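Local coordinates for methyltransferase-like protein 5 (Pyrococcus horikoshii, PDB 1WY7) that probably acts as an S-adenosylmethionine-dependent methyltransferase, perhaps on RNA, and binds S-adenosyl-L-homocysteine, at residues A[62-67]-A[75-80]; A[116-121]-A[135-140]; A[128-133]-A[155-160]. All coordinates share one frame; numbering follows the deposited sequence.

Contact 1 of 3, residues A[62-67]-A[75-80]; sequences VLSYGA and VICVEV. With SAH (S-adenosyl-L-homocysteine), chain E.
Ser64 rests its hydroxymethyl group between the side chains of Val75 and Cys77. The OG atom lies against one valine methyl, with Ser64 OG to Val75 CG1 at 3.6 Å. Ser64 OG is also 3.4 Å from Cys77 SG. The stronger partner of this hydroxyl is the carboxylate of Asp55, to which OG is hydrogen-bonded. The two methyls of Val75 divide the work. CG1 stands anti to the backbone N (chi1 175°) and meets Ser64. CG2 lies beside the backbone N and meets Ala67, one helical turn on, with Val75 CG2 to Ala67 CB at 4.1 Å.

The N-terminal end of the helix and the C-terminal end of the strand hold S-adenosyl-L-homocysteine. The backbone N of Val62 donates to the ligand carboxylate, with Val62 N to SAH O at 2.8 Å; the bond is bent (N-H...O 140°). Glu79 grips the ribose with both oxygens. SAH O2' donates to Glu79 OE2 at 2.6 Å, and SAH O3' donates to Glu79 OE1 at 3.1 Å. The glutamate chain bends at chi2 (60°), which turns the carboxylate up to the ribose diol. Gly59 N and Asp81 N also bond to these oxygens and help fix its rotation. Val80 follows, its CG1 3.6 Å from SAH C4 of the adenine.

Helix 62-69 runs antiparallel to strand 74-79 as the crossover of the beta-alpha-beta unit that starts with strand 52-56. The strand lies between strands 52-56 and 99-103, while helix 32-44 packs on Val62 and Leu63.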
loop_
_atom_site.group_PDB
_atom_site.type_symbol
_atom_site.label_atom_id
_atom_site.label_comp_id
_atom_site.label_asym_id
_atom_site.label_seq_id
_atom_site.Cartn_x
_atom_site.Cartn_y
_atom_site.Cartn_z
ATOM N N VAL A 62 -2.627 6.278 4.738
ATOM C CA VAL A 62 -2.870 7.060 3.517
ATOM C C VAL A 62 -3.665 6.264 2.480
ATOM O O VAL A 62 -4.685 6.744 1.973
ATOM C CB VAL A 62 -1.550 7.525 2.853
ATOM C CG1 VAL A 62 -1.846 8.160 1.509
ATOM C CG2 VAL A 62 -0.824 8.517 3.753
ATOM N N LEU A 63 -3.201 5.053 2.164
ATOM C CA LEU A 63 -3.882 4.216 1.183
ATOM C C LEU A 63 -5.274 3.815 1.655
ATOM O O LEU A 63 -6.223 3.781 0.868
ATOM C CB LEU A 63 -3.057 2.955 0.883
ATOM C CG LEU A 63 -1.716 3.180 0.182
ATOM C CD1 LEU A 63 -1.100 1.836 -0.154
ATOM C CD2 LEU A 63 -1.928 3.998 -1.112
ATOM N N SER A 64 -5.386 3.516 2.943
ATOM C CA SER A 64 -6.656 3.117 3.536
ATOM C C SER A 64 -7.677 4.240 3.434
ATOM O O SER A 64 -8.830 4.017 3.057
ATOM C CB SER A 64 -6.456 2.775 5.012
ATOM O OG SER A 64 -5.661 1.620 5.165
ATOM N N TYR A 65 -7.241 5.442 3.797
ATOM C CA TYR A 65 -8.103 6.621 3.758
ATOM C C TYR A 65 -8.616 6.855 2.329
ATOM O O TYR A 65 -9.823 7.043 2.112
ATOM C CB TYR A 65 -7.320 7.840 4.264
ATOM C CG TYR A 65 -8.129 9.110 4.382
ATOM C CD1 TYR A 65 -8.232 9.998 3.314
ATOM C CD2 TYR A 65 -8.774 9.434 5.570
ATOM C CE1 TYR A 65 -8.954 11.181 3.429
ATOM C CE2 TYR A 65 -9.497 10.610 5.698
ATOM C CZ TYR A 65 -9.581 11.480 4.625
ATOM O OH TYR A 65 -10.271 12.663 4.751
ATOM N N GLY A 66 -7.696 6.819 1.365
ATOM C CA GLY A 66 -8.054 7.014 -0.027
ATOM C C GLY A 66 -9.071 5.994 -0.505
ATOM O O GLY A 66 -10.031 6.339 -1.213
ATOM N N ALA A 67 -8.868 4.736 -0.121
ATOM C CA ALA A 67 -9.772 3.663 -0.513
ATOM C C ALA A 67 -11.164 3.926 0.044
ATOM O O ALA A 67 -12.158 3.811 -0.679
ATOM C CB ALA A 67 -9.256 2.310 -0.011
ATOM N N VAL A 75 -12.116 -1.556 4.967
ATOM C CA VAL A 75 -10.691 -1.736 4.815
ATOM C C VAL A 75 -10.136 -2.402 6.062
ATOM O O VAL A 75 -10.561 -2.101 7.186
ATOM C CB VAL A 75 -9.986 -0.381 4.597
ATOM C CG1 VAL A 75 -8.466 -0.577 4.560
ATOM C CG2 VAL A 75 -10.476 0.255 3.297
ATOM N N ILE A 76 -9.218 -3.345 5.865
ATOM C CA ILE A 76 -8.591 -4.007 6.997
ATOM C C ILE A 76 -7.130 -3.572 6.966
ATOM O O ILE A 76 -6.373 -3.910 6.058
ATOM C CB ILE A 76 -8.735 -5.545 6.927
ATOM C CG1 ILE A 76 -10.222 -5.916 6.856
ATOM C CG2 ILE A 76 -8.133 -6.184 8.192
ATOM C CD1 ILE A 76 -10.507 -7.425 6.787
ATOM N N CYS A 77 -6.760 -2.780 7.960
ATOM C CA CYS A 77 -5.423 -2.236 8.065
ATOM C C CYS A 77 -4.487 -3.175 8.815
ATOM O O CYS A 77 -4.714 -3.490 9.983
ATOM C CB CYS A 77 -5.505 -0.876 8.759
ATOM S SG CYS A 77 -6.783 0.198 8.025
ATOM N N VAL A 78 -3.448 -3.636 8.122
ATOM C CA VAL A 78 -2.471 -4.539 8.713
ATOM C C VAL A 78 -1.203 -3.751 8.951
ATOM O O VAL A 78 -0.593 -3.254 8.006
ATOM C CB VAL A 78 -2.144 -5.726 7.784
ATOM C CG1 VAL A 78 -1.111 -6.621 8.447
ATOM C CG2 VAL A 78 -3.404 -6.523 7.481
ATOM N N GLU A 79 -0.815 -3.646 10.216
ATOM C CA GLU A 79 0.367 -2.891 10.603
ATOM C C GLU A 79 0.990 -3.498 11.866
ATOM O O GLU A 79 0.287 -3.774 12.838
ATOM C CB GLU A 79 -0.040 -1.440 10.854
ATOM C CG GLU A 79 0.994 -0.585 11.543
ATOM C CD GLU A 79 2.270 -0.485 10.752
ATOM O OE1 GLU A 79 2.214 -0.142 9.553
ATOM O OE2 GLU A 79 3.332 -0.745 11.335
ATOM N N VAL A 80 2.308 -3.689 11.857
ATOM C CA VAL A 80 3.002 -4.290 12.999
ATOM C C VAL A 80 3.295 -3.318 14.139
ATOM O O VAL A 80 3.466 -3.734 15.283
ATOM C CB VAL A 80 4.354 -4.916 12.572
ATOM C CG1 VAL A 80 5.335 -3.822 12.189
ATOM C CG2 VAL A 80 4.925 -5.777 13.700
HETATM N N SAH E . 2.298 5.425 5.634
HETATM C CA SAH E . 2.256 4.516 4.470
HETATM C CB SAH E . 2.910 3.193 4.899
HETATM C CG SAH E . 4.356 3.328 4.580
HETATM S SD SAH E . 5.588 2.065 4.949
HETATM C C SAH E . 0.815 4.418 4.045
HETATM O O SAH E . 0.021 5.341 4.404
HETATM O OXT SAH E . 0.542 3.380 3.355
HETATM C "C5'" SAH E . 4.702 0.551 5.254
HETATM C "C4'" SAH E . 4.496 0.073 6.700
HETATM O "O4'" SAH E . 4.902 -1.315 6.804
HETATM C "C3'" SAH E . 5.357 0.740 7.774
HETATM O "O3'" SAH E . 4.446 1.647 8.426
HETATM C "C2'" SAH E . 5.761 -0.373 8.754
HETATM O "O2'" SAH E . 5.637 -0.211 10.148
HETATM C "C1'" SAH E . 5.034 -1.600 8.176
HETATM N N9 SAH E . 5.754 -2.856 8.325
HETATM C C8 SAH E . 7.102 -3.143 8.204
HETATM N N7 SAH E . 7.395 -4.406 8.389
HETATM C C5 SAH E . 6.166 -5.004 8.650
HETATM C C6 SAH E . 5.768 -6.341 8.922
HETATM N N6 SAH E . 6.658 -7.357 8.970
HETATM N N1 SAH E . 4.443 -6.626 9.148
HETATM C C2 SAH E . 3.552 -5.608 9.090
HETATM N N3 SAH E . 3.802 -4.302 8.838
HETATM C C4 SAH E . 5.144 -4.059 8.619
#

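Contact 2 of 3, residues A[116-121]-A[135-140]; sequences VIMNPP and LKAFEI
Val116 and Ala137 carry most of this contact, with Met118 and Ile140 filling in beside them. They join strand 115-118 to helix 131-140 in a beta-alpha-beta unit of the Rossmann-like methyltransferase fold. The helix runs back over one face of the sheet, nearly antiparallel to the strand, and the two short axes pass 9.4 Å apart. No hydrogen bond crosses; the contact is wholly apolar.

Val116 uses both branches. Its CG1 is anti to the backbone N (chi1 168°) and meets the alanine, with Val116 CG1 to Ala137 CB at 3.9 Å. Its CG2 faces the isoleucine chain, which crosses the valine at about a right angle; Val116 CG2 to Ile140 CG1 is 3.9 Å. Val116 and Ala137 are the nearest pair by their CA atoms.

Strand 115-118 leads into Asn119, Pro120 and Pro121, consistent with the Asn-Pro-Pro signature of N6-type methyltransferases. Tyr28 and Thr30 hydrogen-bond to the Asn119 amide. Met118, a selenomethionine, also touches Leu56, Phe133 and Ser146. Its CG sits between the backbone N and carbonyl carbon (chi1 59°). Beyond CG the chain is extended, and its terminal methyl ends 3.9 Å from the alanine, Met118 CE to Ala137 CB.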
loop_
_atom_site.group_PDB
_atom_site.type_symbol
_atom_site.label_atom_id
_atom_site.label_comp_id
_atom_site.label_asym_id
_atom_site.label_seq_id
_atom_site.Cartn_x
_atom_site.Cartn_y
_atom_site.Cartn_z
ATOM N N VAL A 116 -6.109 -6.207 -2.405
ATOM C CA VAL A 116 -5.014 -5.820 -1.545
ATOM C C VAL A 116 -4.352 -4.584 -2.165
ATOM O O VAL A 116 -4.125 -4.537 -3.373
ATOM C CB VAL A 116 -3.905 -6.902 -1.427
ATOM C CG1 VAL A 116 -2.700 -6.282 -0.762
ATOM C CG2 VAL A 116 -4.383 -8.121 -0.624
ATOM N N ILE A 117 -4.065 -3.586 -1.340
ATOM C CA ILE A 117 -3.338 -2.411 -1.793
ATOM C C ILE A 117 -2.218 -2.293 -0.775
ATOM O O ILE A 117 -2.429 -2.560 0.411
ATOM C CB ILE A 117 -4.201 -1.134 -1.788
ATOM C CG1 ILE A 117 -4.700 -0.823 -0.372
ATOM C CG2 ILE A 117 -5.358 -1.312 -2.767
ATOM C CD1 ILE A 117 -5.626 0.407 -0.296
HETATM N N MSE A 118 -1.023 -1.933 -1.227
HETATM C CA MSE A 118 0.083 -1.816 -0.301
HETATM C C MSE A 118 1.287 -1.049 -0.824
HETATM O O MSE A 118 1.574 -1.038 -2.023
HETATM C CB MSE A 118 0.538 -3.222 0.167
HETATM C CG MSE A 118 0.989 -4.192 -0.943
HETATM SE SE MSE A 118 1.456 -5.839 -0.297
HETATM C CE MSE A 118 2.213 -6.542 -1.712
ATOM N N ASN A 119 1.967 -0.399 0.113
ATOM C CA ASN A 119 3.201 0.343 -0.121
ATOM C C ASN A 119 4.111 -0.375 0.880
ATOM O O ASN A 119 4.439 0.169 1.933
ATOM C CB ASN A 119 3.028 1.817 0.283
ATOM C CG ASN A 119 4.292 2.641 0.084
ATOM O OD1 ASN A 119 4.331 3.817 0.433
ATOM N ND2 ASN A 119 5.325 2.031 -0.478
ATOM N N PRO A 120 4.506 -1.622 0.568
ATOM C CA PRO A 120 5.366 -2.415 1.453
ATOM C C PRO A 120 6.805 -1.950 1.484
ATOM O O PRO A 120 7.228 -1.182 0.632
ATOM C CB PRO A 120 5.223 -3.824 0.879
ATOM C CG PRO A 120 5.165 -3.553 -0.607
ATOM C CD PRO A 120 4.245 -2.342 -0.697
ATOM N N PRO A 121 7.573 -2.390 2.491
ATOM C CA PRO A 121 8.977 -1.972 2.542
ATOM C C PRO A 121 9.655 -2.540 1.303
ATOM O O PRO A 121 9.320 -3.642 0.870
ATOM C CB PRO A 121 9.488 -2.609 3.841
ATOM C CG PRO A 121 8.567 -3.755 4.063
ATOM C CD PRO A 121 7.223 -3.202 3.666
ATOM N N LEU A 135 3.850 -12.477 -0.706
ATOM C CA LEU A 135 3.325 -13.818 -0.419
ATOM C C LEU A 135 1.941 -13.740 0.217
ATOM O O LEU A 135 1.029 -14.427 -0.207
ATOM C CB LEU A 135 4.259 -14.603 0.522
ATOM C CG LEU A 135 5.265 -15.548 -0.143
ATOM C CD1 LEU A 135 6.127 -16.229 0.932
ATOM C CD2 LEU A 135 4.511 -16.586 -0.969
ATOM N N LYS A 136 1.797 -12.919 1.252
ATOM C CA LYS A 136 0.510 -12.771 1.926
ATOM C C LYS A 136 -0.557 -12.209 0.979
ATOM O O LYS A 136 -1.675 -12.711 0.926
ATOM C CB LYS A 136 0.664 -11.860 3.142
ATOM C CG LYS A 136 -0.614 -11.618 3.915
ATOM C CD LYS A 136 -1.224 -12.925 4.400
ATOM C CE LYS A 136 -0.243 -13.711 5.267
ATOM N NZ LYS A 136 -0.831 -15.021 5.623
ATOM N N ALA A 137 -0.210 -11.162 0.239
ATOM C CA ALA A 137 -1.153 -10.556 -0.706
ATOM C C ALA A 137 -1.655 -11.605 -1.697
ATOM O O ALA A 137 -2.850 -11.722 -1.940
ATOM C CB ALA A 137 -0.478 -9.382 -1.471
ATOM N N PHE A 138 -0.739 -12.377 -2.268
ATOM C CA PHE A 138 -1.129 -13.412 -3.224
ATOM C C PHE A 138 -2.001 -14.488 -2.583
ATOM O O PHE A 138 -2.883 -15.062 -3.221
ATOM C CB PHE A 138 0.120 -14.037 -3.832
ATOM C CG PHE A 138 0.905 -13.087 -4.679
ATOM C CD1 PHE A 138 2.279 -13.224 -4.808
ATOM C CD2 PHE A 138 0.267 -12.037 -5.337
ATOM C CE1 PHE A 138 3.010 -12.334 -5.571
ATOM C CE2 PHE A 138 0.987 -11.141 -6.104
ATOM C CZ PHE A 138 2.364 -11.288 -6.222
ATOM N N GLU A 139 -1.754 -14.733 -1.309
ATOM C CA GLU A 139 -2.476 -15.728 -0.530
ATOM C C GLU A 139 -3.928 -15.335 -0.220
ATOM O O GLU A 139 -4.844 -16.149 -0.356
ATOM C CB GLU A 139 -1.717 -15.928 0.791
ATOM C CG GLU A 139 -1.979 -17.219 1.513
ATOM C CD GLU A 139 -1.862 -17.078 3.028
ATOM O OE1 GLU A 139 -0.966 -16.347 3.505
ATOM O OE2 GLU A 139 -2.671 -17.707 3.743
ATOM N N ILE A 140 -4.141 -14.084 0.190
ATOM C CA ILE A 140 -5.482 -13.640 0.581
ATOM C C ILE A 140 -6.367 -12.942 -0.449
ATOM O O ILE A 140 -7.534 -12.672 -0.170
ATOM C CB ILE A 140 -5.430 -12.707 1.827
ATOM C CG1 ILE A 140 -4.735 -11.384 1.484
ATOM C CG2 ILE A 140 -4.690 -13.385 2.959
ATOM C CD1 ILE A 140 -4.870 -10.316 2.584
#

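Contact 3 of 3, residues A[128-133]-A[155-160]; sequences HADRPF and RRFIEK. With SAH (S-adenosyl-L-homocysteine), chain E.
Asp130 and Arg131 both meet the ring of Phe157, on the helix 152-164. The first segment begins with His128, whose ring does not touch that helix but lies over one face of the Arg131 guanidinium. Arg131 NH1 lies 3.7 Å above the plane of the His128 ring, over its centre. A type I beta turn from His128 to Arg131 brings the two together, closed by the bond from Arg131 N to His128 O at 3.1 Å. Asp130 comes next, and its OD2 lies 4.4 Å from Phe157 CE1.

In the Rossmann-like fold this turn leads into helix 131-140, and helix 152-164 packs beside it. Asp130 and Ile158, one from each segment, both touch His148 of the strand 143-149.

Arg131 bends at chi2 and chi3, placing its guanidinium between the His128 ring on one face and Phe157 on the other. The guanidinium and Phe157 planes are only 17° apart, though the closest approach is modelled too tightly to trust. Farther back, Arg131 CG lies 3.7 Å from Phe157 CZ. Shortening Arg131 to an alanine would remove the guanidinium, and the His128 ring would probably lose the group that covers its face. Phe133 points elsewhere: its ring edge meets the adenine, with Phe133 CZ 3.4 Å from SAH C4.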
loop_
_atom_site.group_PDB
_atom_site.type_symbol
_atom_site.label_atom_id
_atom_site.label_comp_id
_atom_site.label_asym_id
_atom_site.label_seq_id
_atom_site.Cartn_x
_atom_site.Cartn_y
_atom_site.Cartn_z
ATOM N N HIS A 128 15.050 -8.804 1.782
ATOM C CA HIS A 128 13.790 -9.417 1.365
ATOM C C HIS A 128 12.563 -9.080 2.222
ATOM O O HIS A 128 11.639 -9.890 2.322
ATOM C CB HIS A 128 13.944 -10.937 1.351
ATOM C CG HIS A 128 15.059 -11.427 0.483
ATOM N ND1 HIS A 128 15.605 -10.668 -0.527
ATOM C CD2 HIS A 128 15.693 -12.623 0.441
ATOM C CE1 HIS A 128 16.529 -11.375 -1.156
ATOM N NE2 HIS A 128 16.600 -12.565 -0.586
ATOM N N ALA A 129 12.544 -7.901 2.833
ATOM C CA ALA A 129 11.425 -7.513 3.685
ATOM C C ALA A 129 10.099 -7.440 2.927
ATOM O O ALA A 129 9.034 -7.552 3.523
ATOM C CB ALA A 129 11.721 -6.172 4.358
ATOM N N ASP A 130 10.170 -7.283 1.609
ATOM C CA ASP A 130 8.972 -7.183 0.788
ATOM C C ASP A 130 8.323 -8.525 0.440
ATOM O O ASP A 130 7.121 -8.588 0.149
ATOM C CB ASP A 130 9.305 -6.405 -0.490
ATOM C CG ASP A 130 10.379 -7.083 -1.329
ATOM O OD1 ASP A 130 11.194 -7.856 -0.777
ATOM O OD2 ASP A 130 10.413 -6.828 -2.551
ATOM N N ARG A 131 9.098 -9.602 0.489
ATOM C CA ARG A 131 8.557 -10.918 0.147
ATOM C C ARG A 131 7.397 -11.393 1.015
ATOM O O ARG A 131 6.433 -11.957 0.497
ATOM C CB ARG A 131 9.684 -11.950 0.113
ATOM C CG ARG A 131 10.611 -11.735 -1.077
ATOM C CD ARG A 131 12.029 -12.118 -0.728
ATOM N NE ARG A 131 12.449 -13.367 -1.352
ATOM C CZ ARG A 131 13.113 -13.436 -2.500
ATOM N NH1 ARG A 131 13.437 -12.322 -3.146
ATOM N NH2 ARG A 131 13.449 -14.617 -3.000
ATOM N N PRO A 132 7.463 -11.174 2.337
ATOM C CA PRO A 132 6.361 -11.604 3.206
ATOM C C PRO A 132 5.052 -10.911 2.793
ATOM O O PRO A 132 3.961 -11.481 2.917
ATOM C CB PRO A 132 6.826 -11.158 4.596
ATOM C CG PRO A 132 8.317 -11.227 4.498
ATOM C CD PRO A 132 8.599 -10.669 3.134
ATOM N N PHE A 133 5.165 -9.677 2.308
ATOM C CA PHE A 133 3.992 -8.913 1.874
ATOM C C PHE A 133 3.397 -9.449 0.560
ATOM O O PHE A 133 2.186 -9.623 0.450
ATOM C CB PHE A 133 4.342 -7.423 1.726
ATOM C CG PHE A 133 4.530 -6.710 3.040
ATOM C CD1 PHE A 133 5.721 -6.827 3.761
ATOM C CD2 PHE A 133 3.500 -5.947 3.573
ATOM C CE1 PHE A 133 5.873 -6.185 5.003
ATOM C CE2 PHE A 133 3.639 -5.303 4.808
ATOM C CZ PHE A 133 4.821 -5.421 5.523
ATOM N N ARG A 155 12.369 -5.324 -10.950
ATOM C CA ARG A 155 11.345 -5.635 -11.944
ATOM C C ARG A 155 11.407 -7.103 -12.358
ATOM O O ARG A 155 10.377 -7.775 -12.464
ATOM C CB ARG A 155 11.519 -4.745 -13.176
ATOM C CG ARG A 155 11.332 -3.268 -12.882
ATOM C CD ARG A 155 11.541 -2.383 -14.101
ATOM N NE ARG A 155 10.809 -1.133 -13.941
ATOM C CZ ARG A 155 10.798 -0.135 -14.821
ATOM N NH1 ARG A 155 10.084 0.956 -14.566
ATOM N NH2 ARG A 155 11.502 -0.216 -15.949
ATOM N N ARG A 156 12.619 -7.593 -12.611
ATOM C CA ARG A 156 12.818 -8.986 -13.002
ATOM C C ARG A 156 12.292 -9.907 -11.908
ATOM O O ARG A 156 11.575 -10.865 -12.177
ATOM C CB ARG A 156 14.312 -9.272 -13.229
ATOM C CG ARG A 156 14.634 -10.765 -13.357
ATOM C CD ARG A 156 16.139 -11.066 -13.423
ATOM N NE ARG A 156 16.751 -10.552 -14.647
ATOM C CZ ARG A 156 17.960 -10.897 -15.087
ATOM N NH1 ARG A 156 18.429 -10.373 -16.214
ATOM N NH2 ARG A 156 18.699 -11.771 -14.404
ATOM N N PHE A 157 12.655 -9.608 -10.667
ATOM C CA PHE A 157 12.204 -10.426 -9.546
ATOM C C PHE A 157 10.687 -10.409 -9.377
ATOM O O PHE A 157 10.054 -11.465 -9.301
ATOM C CB PHE A 157 12.867 -9.986 -8.237
ATOM C CG PHE A 157 12.207 -10.561 -7.003
ATOM C CD1 PHE A 157 11.328 -9.796 -6.241
ATOM C CD2 PHE A 157 12.440 -11.879 -6.623
ATOM C CE1 PHE A 157 10.696 -10.335 -5.123
ATOM C CE2 PHE A 157 11.812 -12.426 -5.509
ATOM C CZ PHE A 157 10.938 -11.653 -4.758
ATOM N N ILE A 158 10.106 -9.216 -9.319
ATOM C CA ILE A 158 8.667 -9.091 -9.157
ATOM C C ILE A 158 7.901 -9.879 -10.214
ATOM O O ILE A 158 6.917 -10.559 -9.913
ATOM C CB ILE A 158 8.243 -7.615 -9.213
ATOM C CG1 ILE A 158 8.814 -6.879 -8.005
ATOM C CG2 ILE A 158 6.717 -7.503 -9.214
ATOM C CD1 ILE A 158 8.161 -7.249 -6.694
ATOM N N GLU A 159 8.353 -9.787 -11.456
ATOM C CA GLU A 159 7.694 -10.481 -12.554
ATOM C C GLU A 159 7.796 -11.996 -12.359
ATOM O O GLU A 159 6.827 -12.729 -12.562
ATOM C CB GLU A 159 8.345 -10.065 -13.878
ATOM C CG GLU A 159 7.362 -9.897 -15.020
ATOM C CD GLU A 159 6.481 -8.663 -14.878
ATOM O OE1 GLU A 159 5.267 -8.789 -15.127
ATOM O OE2 GLU A 159 6.992 -7.571 -14.538
ATOM N N LYS A 160 8.978 -12.459 -11.958
ATOM C CA LYS A 160 9.213 -13.886 -11.732
ATOM C C LYS A 160 8.519 -14.404 -10.476
ATOM O O LYS A 160 7.895 -15.464 -10.496
ATOM C CB LYS A 160 10.718 -14.192 -11.631
ATOM C CG LYS A 160 11.394 -14.446 -12.977
ATOM C CD LYS A 160 12.861 -14.860 -12.832
ATOM C CE LYS A 160 13.722 -13.712 -12.322
ATOM N NZ LYS A 160 15.181 -14.048 -12.290
HETATM N N SAH E . 2.298 5.425 5.634
HETATM C CA SAH E . 2.256 4.516 4.470
HETATM C CB SAH E . 2.910 3.193 4.899
HETATM C CG SAH E . 4.356 3.328 4.580
HETATM S SD SAH E . 5.588 2.065 4.949
HETATM C C SAH E . 0.815 4.418 4.045
HETATM O O SAH E . 0.021 5.341 4.404
HETATM O OXT SAH E . 0.542 3.380 3.355
HETATM C "C5'" SAH E . 4.702 0.551 5.254
HETATM C "C4'" SAH E . 4.496 0.073 6.700
HETATM O "O4'" SAH E . 4.902 -1.315 6.804
HETATM C "C3'" SAH E . 5.357 0.740 7.774
HETATM O "O3'" SAH E . 4.446 1.647 8.426
HETATM C "C2'" SAH E . 5.761 -0.373 8.754
HETATM O "O2'" SAH E . 5.637 -0.211 10.148
HETATM C "C1'" SAH E . 5.034 -1.600 8.176
HETATM N N9 SAH E . 5.754 -2.856 8.325
HETATM C C8 SAH E . 7.102 -3.143 8.204
HETATM N N7 SAH E . 7.395 -4.406 8.389
HETATM C C5 SAH E . 6.166 -5.004 8.650
HETATM C C6 SAH E . 5.768 -6.341 8.922
HETATM N N6 SAH E . 6.658 -7.357 8.970
HETATM N N1 SAH E . 4.443 -6.626 9.148
HETATM C C2 SAH E . 3.552 -5.608 9.090
HETATM N N3 SAH E . 3.802 -4.302 8.838
HETATM C C4 SAH E . 5.144 -4.059 8.619
#

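Overall arrangement
Contacts 1 and 2 lie on opposite faces of the central sheet, their centres about 12 Å apart. Leu63 joins them, with Leu63 CD1 3.8 Å from Met118 C. Contacts 2 and 3 share helix 131-140 and their centres are about 11 Å apart. There Met118 CE is 3.8 Å from Phe133 O, and Pro121 CD is 3.5 Å from Phe133 CE1. Contacts 1 and 3 do not touch, and their centres are about 21 Å apart. S-adenosyl-L-homocysteine spans that gap: contact 1 holds its carboxylate and ribose, and both contacts reach its adenine, through Val80 and Phe133. Asn119 of contact 2 also belongs to the pocket, while Gln27, Asp105 and Val106 add further bonds to the ligand.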